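Long-range contact in cellulosome protein dockerin type I (Clostridium thermocellum, PDB 2WZ8), which probably binds carbohydrate through a calcium-containing family 35 carbohydrate-binding module of the cellulosome: residues 82-94 with 98-110. Residues are numbered along the deposited sequence; the frame is centred on the assembly and turned at random. Where two conformers were deposited one is given.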
ATOM      1  N   ASN A  82     -23.233  -4.556  -5.074  1.00 27.95           N
ATOM      2  CA  ASN A  82     -22.439  -5.776  -4.816  1.00 26.55           C
ATOM      3  C   ASN A  82     -20.931  -5.473  -4.664  1.00 25.89           C
ATOM      4  O   ASN A  82     -20.131  -5.612  -5.584  1.00 26.12           O
ATOM      5  N   VAL A  83     -20.566  -5.055  -3.462  1.00 25.07           N
ATOM      6  CA  VAL A  83     -19.174  -4.640  -3.207  1.00 24.28           C
ATOM      7  C   VAL A  83     -18.258  -5.831  -3.028  1.00 23.21           C
ATOM      8  O   VAL A  83     -18.669  -6.904  -2.575  1.00 24.76           O
ATOM      9  CB  VAL A  83     -19.058  -3.739  -1.987  1.00 24.88           C
ATOM     10  CG1 VAL A  83     -19.957  -2.521  -2.121  1.00 26.02           C
ATOM     11  CG2 VAL A  83     -19.339  -4.527  -0.709  1.00 25.64           C
ATOM     12  N   VAL A  84     -16.998  -5.630  -3.419  1.00 20.96           N
ATOM     13  CA  VAL A  84     -15.998  -6.668  -3.285  1.00 20.14           C
ATOM     14  C   VAL A  84     -14.697  -6.163  -2.691  1.00 18.30           C
ATOM     15  O   VAL A  84     -14.383  -4.988  -2.723  1.00 16.79           O
ATOM     16  CB  VAL A  84     -15.696  -7.359  -4.597  1.00 21.24           C
ATOM     17  CG1 VAL A  84     -16.963  -8.090  -5.102  1.00 22.80           C
ATOM     18  CG2 VAL A  84     -15.146  -6.377  -5.618  1.00 20.74           C
ATOM     19  N   ASP A  85     -13.965  -7.116  -2.155  1.00 17.29           N
ATOM     20  CA  ASP A  85     -12.653  -6.888  -1.600  1.00 16.01           C
ATOM     21  C   ASP A  85     -11.704  -6.743  -2.782  1.00 15.26           C
ATOM     22  O   ASP A  85     -11.935  -7.283  -3.868  1.00 18.18           O
ATOM     23  CB  ASP A  85     -12.213  -8.071  -0.736  1.00 16.61           C
ATOM     24  CG  ASP A  85     -12.896  -8.148   0.631  1.00 20.19           C
ATOM     25  OD1 ASP A  85     -13.753  -7.319   0.996  1.00 19.17           O
ATOM     26  OD2 ASP A  85     -12.515  -9.099   1.375  1.00 24.99           O
ATOM     27  N   ARG A  86     -10.624  -6.013  -2.565  1.00 13.83           N
ATOM     28  CA  ARG A  86      -9.474  -5.975  -3.472  1.00 13.31           C
ATOM     29  C   ARG A  86      -8.285  -6.618  -2.796  1.00 13.70           C
ATOM     30  O   ARG A  86      -7.943  -6.317  -1.650  1.00 14.78           O
ATOM     31  CB  ARG A  86      -9.132  -4.540  -3.867  1.00 12.78           C
ATOM     32  CG  ARG A  86      -9.924  -4.034  -5.040  1.00 13.00           C
ATOM     33  CD  ARG A  86      -9.455  -2.710  -5.581  1.00 12.27           C
ATOM     34  NE  ARG A  86      -9.976  -2.445  -6.920  1.00 13.36           N
ATOM     35  CZ  ARG A  86      -9.502  -1.535  -7.764  1.00 13.80           C
ATOM     36  NH1 ARG A  86      -8.496  -0.755  -7.413  1.00 15.73           N
ATOM     37  NH2 ARG A  86     -10.088  -1.382  -8.955  1.00 15.91           N
ATOM     38  N   TYR A  87      -7.657  -7.508  -3.539  1.00 12.60           N
ATOM     39  CA  TYR A  87      -6.465  -8.225  -3.053  1.00 13.43           C
ATOM     40  C   TYR A  87      -5.214  -7.434  -3.349  1.00 12.15           C
ATOM     41  O   TYR A  87      -5.069  -6.837  -4.388  1.00 12.05           O
ATOM     42  CB  TYR A  87      -6.393  -9.590  -3.738  1.00 14.08           C
ATOM     43  CG  TYR A  87      -5.249 -10.489  -3.297  1.00 15.81           C
ATOM     44  CD1 TYR A  87      -5.368 -11.294  -2.179  1.00 16.50           C
ATOM     45  CD2 TYR A  87      -4.068 -10.526  -3.998  1.00 18.03           C
ATOM     46  CE1 TYR A  87      -4.370 -12.122  -1.789  1.00 17.26           C
ATOM     47  CE2 TYR A  87      -3.019 -11.368  -3.589  1.00 18.90           C
ATOM     48  CZ  TYR A  87      -3.186 -12.150  -2.481  1.00 18.33           C
ATOM     49  OH  TYR A  87      -2.171 -12.995  -2.082  1.00 20.85           O
ATOM     50  N   CYS A  88      -4.292  -7.484  -2.417  1.00 12.14           N
ATOM     51  CA  CYS A  88      -2.946  -7.000  -2.627  1.00 12.66           C
ATOM     52  C   CYS A  88      -1.889  -7.932  -2.088  1.00 12.22           C
ATOM     53  O   CYS A  88      -2.052  -8.475  -1.012  1.00 13.80           O
ATOM     54  CB  CYS A  88      -2.778  -5.610  -2.003  1.00 14.63           C
ATOM     55  SG  CYS A  88      -1.352  -4.671  -2.538  1.00 18.46           S
ATOM     56  N   SER A  89      -0.800  -8.064  -2.842  1.00 11.94           N
ATOM     57  CA  SER A  89       0.406  -8.754  -2.396  1.00 12.26           C
ATOM     58  C   SER A  89       1.315  -7.722  -1.751  1.00 11.92           C
ATOM     59  O   SER A  89       1.530  -6.634  -2.283  1.00 12.90           O
ATOM     60  CB  SER A  89       1.163  -9.371  -3.609  1.00 12.50           C
ATOM     61  OG  SER A  89       0.382 -10.365  -4.260  1.00 15.33           O
ATOM     62  N   ILE A  90       1.896  -8.090  -0.620  1.00 12.01           N
ATOM     63  CA  ILE A  90       2.855  -7.212   0.097  1.00 12.79           C
ATOM     64  C   ILE A  90       4.154  -7.976   0.284  1.00 12.16           C
ATOM     65  O   ILE A  90       4.164  -9.051   0.899  1.00 13.71           O
ATOM     66  CB  ILE A  90       2.242  -6.793   1.462  1.00 13.81           C
ATOM     67  CG1 ILE A  90       0.874  -6.084   1.191  1.00 17.08           C
ATOM     68  CG2 ILE A  90       3.244  -5.990   2.289  1.00 15.71           C
ATOM     69  CD1 ILE A  90       0.014  -5.811   2.385  1.00 22.04           C
ATOM     70  N   SER A  91       5.243  -7.413  -0.233  1.00 11.52           N
ATOM     71  CA  SER A  91       6.583  -7.979  -0.111  1.00 12.00           C
ATOM     72  C   SER A  91       7.472  -7.047   0.626  1.00 12.42           C
ATOM     73  O   SER A  91       7.654  -5.927   0.245  1.00 12.93           O
ATOM     74  CB  SER A  91       7.142  -8.230  -1.515  1.00 12.33           C
ATOM     75  OG  SER A  91       8.521  -8.569  -1.509  1.00 13.56           O
ATOM     76  N   VAL A  92       8.042  -7.552   1.712  1.00 12.84           N
ATOM     77  CA  VAL A  92       8.967  -6.798   2.554  1.00 13.44           C
ATOM     78  C   VAL A  92      10.400  -7.190   2.238  1.00 13.26           C
ATOM     79  O   VAL A  92      10.727  -8.367   2.274  1.00 15.10           O
ATOM     80  CB  VAL A  92       8.646  -7.029   4.037  1.00 14.34           C
ATOM     81  CG1 VAL A  92       9.616  -6.273   4.913  1.00 16.57           C
ATOM     82  CG2 VAL A  92       7.206  -6.641   4.382  1.00 16.35           C
ATOM     83  N   ASN A  93      11.221  -6.221   1.876  1.00 13.88           N
ATOM     84  CA  ASN A  93      12.638  -6.450   1.576  1.00 14.34           C
ATOM     85  C   ASN A  93      12.834  -7.546   0.519  1.00 14.67           C
ATOM     86  O   ASN A  93      13.730  -8.409   0.587  1.00 16.81           O
ATOM     87  CB  ASN A  93      13.405  -6.788   2.870  1.00 14.51           C
ATOM     88  CG  ASN A  93      13.414  -5.657   3.871  1.00 16.02           C
ATOM     89  OD1 ASN A  93      13.182  -5.877   5.088  1.00 18.69           O
ATOM     90  ND2 ASN A  93      13.669  -4.466   3.399  1.00 14.05           N
ATOM     91  N   GLY A  94      11.956  -7.517  -0.465  1.00 14.51           N
ATOM     92  CA  GLY A  94      11.995  -8.483  -1.550  1.00 14.90           C
ATOM     93  C   GLY A  94      11.556  -9.873  -1.188  1.00 14.33           C
ATOM     94  O   GLY A  94      11.775 -10.829  -1.943  1.00 15.42           O
ATOM     95  N   LYS A  98       2.953 -11.632   1.106  1.00 13.33           N
ATOM     96  CA  LYS A  98       1.858 -11.848   2.021  1.00 16.02           C
ATOM     97  C   LYS A  98       0.638 -11.195   1.426  1.00 14.55           C
ATOM     98  O   LYS A  98       0.615  -9.992   1.199  1.00 14.94           O
ATOM     99  CB  LYS A  98       2.200 -11.221   3.370  1.00 19.15           C
ATOM    100  CG  LYS A  98       1.272 -11.575   4.525  1.00 25.48           C
ATOM    101  CD  LYS A  98       1.604 -10.739   5.758  1.00 30.16           C
ATOM    102  CE  LYS A  98       0.634 -10.977   6.946  1.00 32.98           C
ATOM    103  NZ  LYS A  98       1.277 -10.668   8.292  1.00 34.41           N
ATOM    104  N   GLY A  99      -0.364 -11.993   1.154  1.00 15.33           N
ATOM    105  CA  GLY A  99      -1.613 -11.506   0.567  1.00 14.74           C
ATOM    106  C   GLY A  99      -2.509 -10.900   1.627  1.00 15.40           C
ATOM    107  O   GLY A  99      -2.612 -11.392   2.751  1.00 18.12           O
ATOM    108  N   HIS A 100      -3.203  -9.831   1.247  1.00 13.72           N
ATOM    109  CA  HIS A 100      -4.225  -9.227   2.096  1.00 13.03           C
ATOM    110  C   HIS A 100      -5.445  -8.835   1.289  1.00 12.70           C
ATOM    111  O   HIS A 100      -5.325  -8.238   0.221  1.00 12.96           O
ATOM    112  CB  HIS A 100      -3.655  -7.993   2.800  1.00 13.11           C
ATOM    113  CG  HIS A 100      -4.494  -7.516   3.949  1.00 13.68           C
ATOM    114  ND1 HIS A 100      -4.465  -8.122   5.189  1.00 16.74           N
ATOM    115  CD2 HIS A 100      -5.346  -6.472   4.056  1.00 13.54           C
ATOM    116  CE1 HIS A 100      -5.294  -7.484   6.001  1.00 16.82           C
ATOM    117  NE2 HIS A 100      -5.858  -6.489   5.331  1.00 14.69           N
ATOM    118  N   TYR A 101      -6.614  -9.172   1.814  1.00 13.03           N
ATOM    119  CA  TYR A 101      -7.879  -8.763   1.217  1.00 13.76           C
ATOM    120  C   TYR A 101      -8.380  -7.534   1.927  1.00 13.31           C
ATOM    121  O   TYR A 101      -8.619  -7.537   3.133  1.00 14.53           O
ATOM    122  CB  TYR A 101      -8.933  -9.877   1.275  1.00 14.88           C
ATOM    123  CG  TYR A 101      -8.682 -10.995   0.306  1.00 18.96           C
ATOM    124  CD1 TYR A 101      -9.212 -10.936  -0.984  1.00 19.59           C
ATOM    125  CD2 TYR A 101      -7.945 -12.102   0.663  1.00 19.72           C
ATOM    126  CE1 TYR A 101      -9.017 -11.936  -1.885  1.00 23.07           C
ATOM    127  CE2 TYR A 101      -7.734 -13.156  -0.275  1.00 19.38           C
ATOM    128  CZ  TYR A 101      -8.288 -13.032  -1.538  1.00 20.73           C
ATOM    129  OH  TYR A 101      -8.135 -14.027  -2.498  1.00 29.02           O
ATOM    130  N   PHE A 102      -8.446  -6.463   1.158  1.00 12.05           N
ATOM    131  CA  PHE A 102      -8.870  -5.140   1.636  1.00 11.80           C
ATOM    132  C   PHE A 102     -10.354  -4.937   1.410  1.00 12.30           C
ATOM    133  O   PHE A 102     -10.867  -5.083   0.283  1.00 12.31           O
ATOM    134  CB  PHE A 102      -8.101  -4.051   0.890  1.00 11.27           C
ATOM    135  CG  PHE A 102      -6.688  -3.895   1.341  1.00 11.90           C
ATOM    136  CD1 PHE A 102      -6.372  -2.986   2.321  1.00 12.41           C
ATOM    137  CD2 PHE A 102      -5.663  -4.641   0.769  1.00 12.50           C
ATOM    138  CE1 PHE A 102      -5.053  -2.838   2.768  1.00 12.73           C
ATOM    139  CE2 PHE A 102      -4.352  -4.448   1.171  1.00 14.12           C
ATOM    140  CZ  PHE A 102      -4.055  -3.551   2.172  1.00 13.47           C
ATOM    141  N   PHE A 103     -11.033  -4.583   2.497  1.00 11.06           N
ATOM    142  CA  PHE A 103     -12.475  -4.329   2.499  1.00 11.65           C
ATOM    143  C   PHE A 103     -12.846  -3.145   1.598  1.00 11.69           C
ATOM    144  O   PHE A 103     -12.021  -2.397   1.086  1.00 11.55           O
ATOM    145  CB  PHE A 103     -13.039  -4.167   3.930  1.00 11.42           C
ATOM    146  CG  PHE A 103     -12.464  -2.999   4.719  1.00  9.90           C
ATOM    147  CD1 PHE A 103     -12.869  -1.695   4.461  1.00 11.98           C
ATOM    148  CD2 PHE A 103     -11.543  -3.202   5.743  1.00 12.14           C
ATOM    149  CE1 PHE A 103     -12.372  -0.660   5.213  1.00 11.33           C
ATOM    150  CE2 PHE A 103     -11.038  -2.131   6.459  1.00 12.98           C
ATOM    151  CZ  PHE A 103     -11.449  -0.878   6.205  1.00 12.74           C
ATOM    152  N   ASN A 104     -14.136  -3.042   1.350  1.00 12.64           N
ATOM    153  CA  ASN A 104     -14.651  -2.019   0.480  1.00 12.50           C
ATOM    154  C   ASN A 104     -14.976  -0.753   1.280  1.00 12.62           C
ATOM    155  O   ASN A 104     -15.704  -0.788   2.281  1.00 14.23           O
ATOM    156  CB  ASN A 104     -15.879  -2.564  -0.259  1.00 12.60           C
ATOM    157  CG  ASN A 104     -16.157  -1.860  -1.561  1.00 13.21           C
ATOM    158  OD1 ASN A 104     -16.737  -0.780  -1.564  1.00 14.27           O
ATOM    159  ND2 ASN A 104     -15.767  -2.473  -2.687  1.00 14.26           N
ATOM    160  N   THR A 105     -14.460   0.377   0.813  1.00 11.46           N
ATOM    161  CA  THR A 105     -14.726   1.682   1.422  1.00 11.63           C
ATOM    162  C   THR A 105     -15.929   2.414   0.791  1.00 12.17           C
ATOM    163  O   THR A 105     -16.304   3.504   1.229  1.00 13.02           O
ATOM    164  CB  THR A 105     -13.510   2.607   1.344  1.00 11.50           C
ATOM    165  OG1 THR A 105     -13.271   2.951  -0.028  1.00 11.36           O
ATOM    166  CG2 THR A 105     -12.294   1.974   1.971  1.00 11.95           C
ATOM    167  N   ARG A 106     -16.456   1.818  -0.269  1.00 12.34           N
ATOM    168  CA  ARG A 106     -17.708   2.237  -0.948  1.00 13.71           C
ATOM    169  C   ARG A 106     -17.647   3.562  -1.729  1.00 12.97           C
ATOM    170  O   ARG A 106     -18.623   3.988  -2.343  1.00 15.34           O
ATOM    171  CB  ARG A 106     -18.885   2.285   0.034  1.00 14.81           C
ATOM    172  CG  ARG A 106     -19.292   0.957   0.598  1.00 16.47           C
ATOM    173  CD  ARG A 106     -20.513   1.071   1.570  1.00 18.65           C
ATOM    174  NE  ARG A 106     -20.974  -0.256   1.928  1.00 19.54           N
ATOM    175  CZ  ARG A 106     -21.825  -0.974   1.211  1.00 21.87           C
ATOM    176  NH1 ARG A 106     -22.293  -0.492   0.071  1.00 21.41           N
ATOM    177  NH2 ARG A 106     -22.169  -2.194   1.615  1.00 25.43           N
ATOM    178  N   GLY A 107     -16.487   4.163  -1.732  1.00 12.80           N
ATOM    179  CA  GLY A 107     -16.184   5.351  -2.484  1.00 13.35           C
ATOM    180  C   GLY A 107     -14.729   5.499  -2.766  1.00 13.03           C
ATOM    181  O   GLY A 107     -13.901   5.255  -1.899  1.00 14.01           O
ATOM    182  N   TRP A 108     -14.402   5.952  -3.962  1.00 13.25           N
ATOM    183  CA  TRP A 108     -12.978   6.118  -4.331  1.00 13.96           C
ATOM    184  C   TRP A 108     -12.290   7.270  -3.622  1.00 13.54           C
ATOM    185  O   TRP A 108     -11.060   7.329  -3.584  1.00 15.23           O
ATOM    186  CB  TRP A 108     -12.785   6.187  -5.860  1.00 13.49           C
ATOM    187  CG  TRP A 108     -13.165   4.941  -6.518  1.00 13.67           C
ATOM    188  CD1 TRP A 108     -14.277   4.711  -7.276  1.00 13.68           C
ATOM    189  CD2 TRP A 108     -12.461   3.698  -6.462  1.00 13.15           C
ATOM    190  NE1 TRP A 108     -14.325   3.406  -7.655  1.00 14.12           N
ATOM    191  CE2 TRP A 108     -13.222   2.754  -7.162  1.00 13.70           C
ATOM    192  CE3 TRP A 108     -11.282   3.281  -5.837  1.00 12.11           C
ATOM    193  CZ2 TRP A 108     -12.804   1.430  -7.344  1.00 13.69           C
ATOM    194  CZ3 TRP A 108     -10.892   1.963  -5.981  1.00 13.54           C
ATOM    195  CH2 TRP A 108     -11.650   1.052  -6.724  1.00 13.94           C
ATOM    196  N   ASN A 109     -13.084   8.143  -3.008  1.00 13.73           N
ATOM    197  CA  ASN A 109     -12.563   9.237  -2.206  0.50 13.87           C
ATOM    198  C   ASN A 109     -12.790   9.026  -0.709  1.00 13.61           C
ATOM    199  O   ASN A 109     -12.654   9.929   0.081  1.00 14.58           O
ATOM    200  CB  ASN A 109     -13.167  10.568  -2.637  0.50 14.94           C
ATOM    201  CG  ASN A 109     -14.664  10.626  -2.423  0.50 15.97           C
ATOM    202  OD1 ASN A 109     -15.310   9.617  -2.120  0.50 18.25           O
ATOM    203  ND2 ASN A 109     -15.230  11.812  -2.590  0.50 21.92           N
ATOM    204  N   THR A 110     -13.112   7.803  -0.345  1.00 12.51           N
ATOM    205  CA  THR A 110     -13.356   7.439   1.053  1.00 12.43           C
ATOM    206  C   THR A 110     -12.223   6.511   1.480  1.00 11.36           C
ATOM    207  O   THR A 110     -12.113   5.358   1.008  1.00 11.88           O
ATOM    208  CB  THR A 110     -14.695   6.703   1.231  1.00 13.02           C
ATOM    209  OG1 THR A 110     -15.754   7.528   0.720  1.00 14.86           O
ATOM    210  CG2 THR A 110     -14.953   6.351   2.689  1.00 13.68           C
TER
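Strands 86-92 and 98-102 run antiparallel as the two arms of a beta hairpin, the axes of these short strands approaching to 4.7 Å. Arg86-Phe102, Cys88-His100 and Ile90-Lys98 are the hydrogen-bonded pairs, each closed by two backbone N-H...O bonds; Tyr87-Tyr101 and Ser89-Gly99 are the non-hydrogen-bonded pairs between them. On the face carrying the tyrosines, Tyr87 turns an edge to the ring of Tyr101 in a T-shaped stack, centroids 4.9 Å apart and planes at 63°. The Tyr87 ring, swung to the side away from its own backbone N (chi1 -177°), reaches along the neighbouring strand, bringing OH 3.1 Å from Gly99 CA; the hydroxyl is hydrogen-bonded to Glu97. On the other face, Cys88 CB meets Phe102 CE2 at 3.7 Å, while His100 CD2 sits over the centre of the Phe102 ring; His100 NE2 is hydrogen-bonded to Asp114.

Beyond the paired strands the two segments stay together. Asn104 ND2 gives Val84 O a nearly straight hydrogen bond (2.9 Å, 175°), with the acceptor in the amide plane, and Asn70 gives that carbonyl a second bond. Asn104 OD1 accepts from Arg106 N in an Asx turn, so both ends of the amide are fixed. Trp108, from the loop after strand 98-102, reaches back to bring CH2 over the centre of the Arg86 guanidinium, 3.5 Å from CZ, the indole meeting it by its edge; Glu72 holds the same guanidinium in a salt bridge.

The hairpin forms one margin of the five-stranded sheet, with strand 98-102 outermost and strand 86-92 beside 123-130, as suits the beta-sandwich fold of family 35 carbohydrate-binding modules.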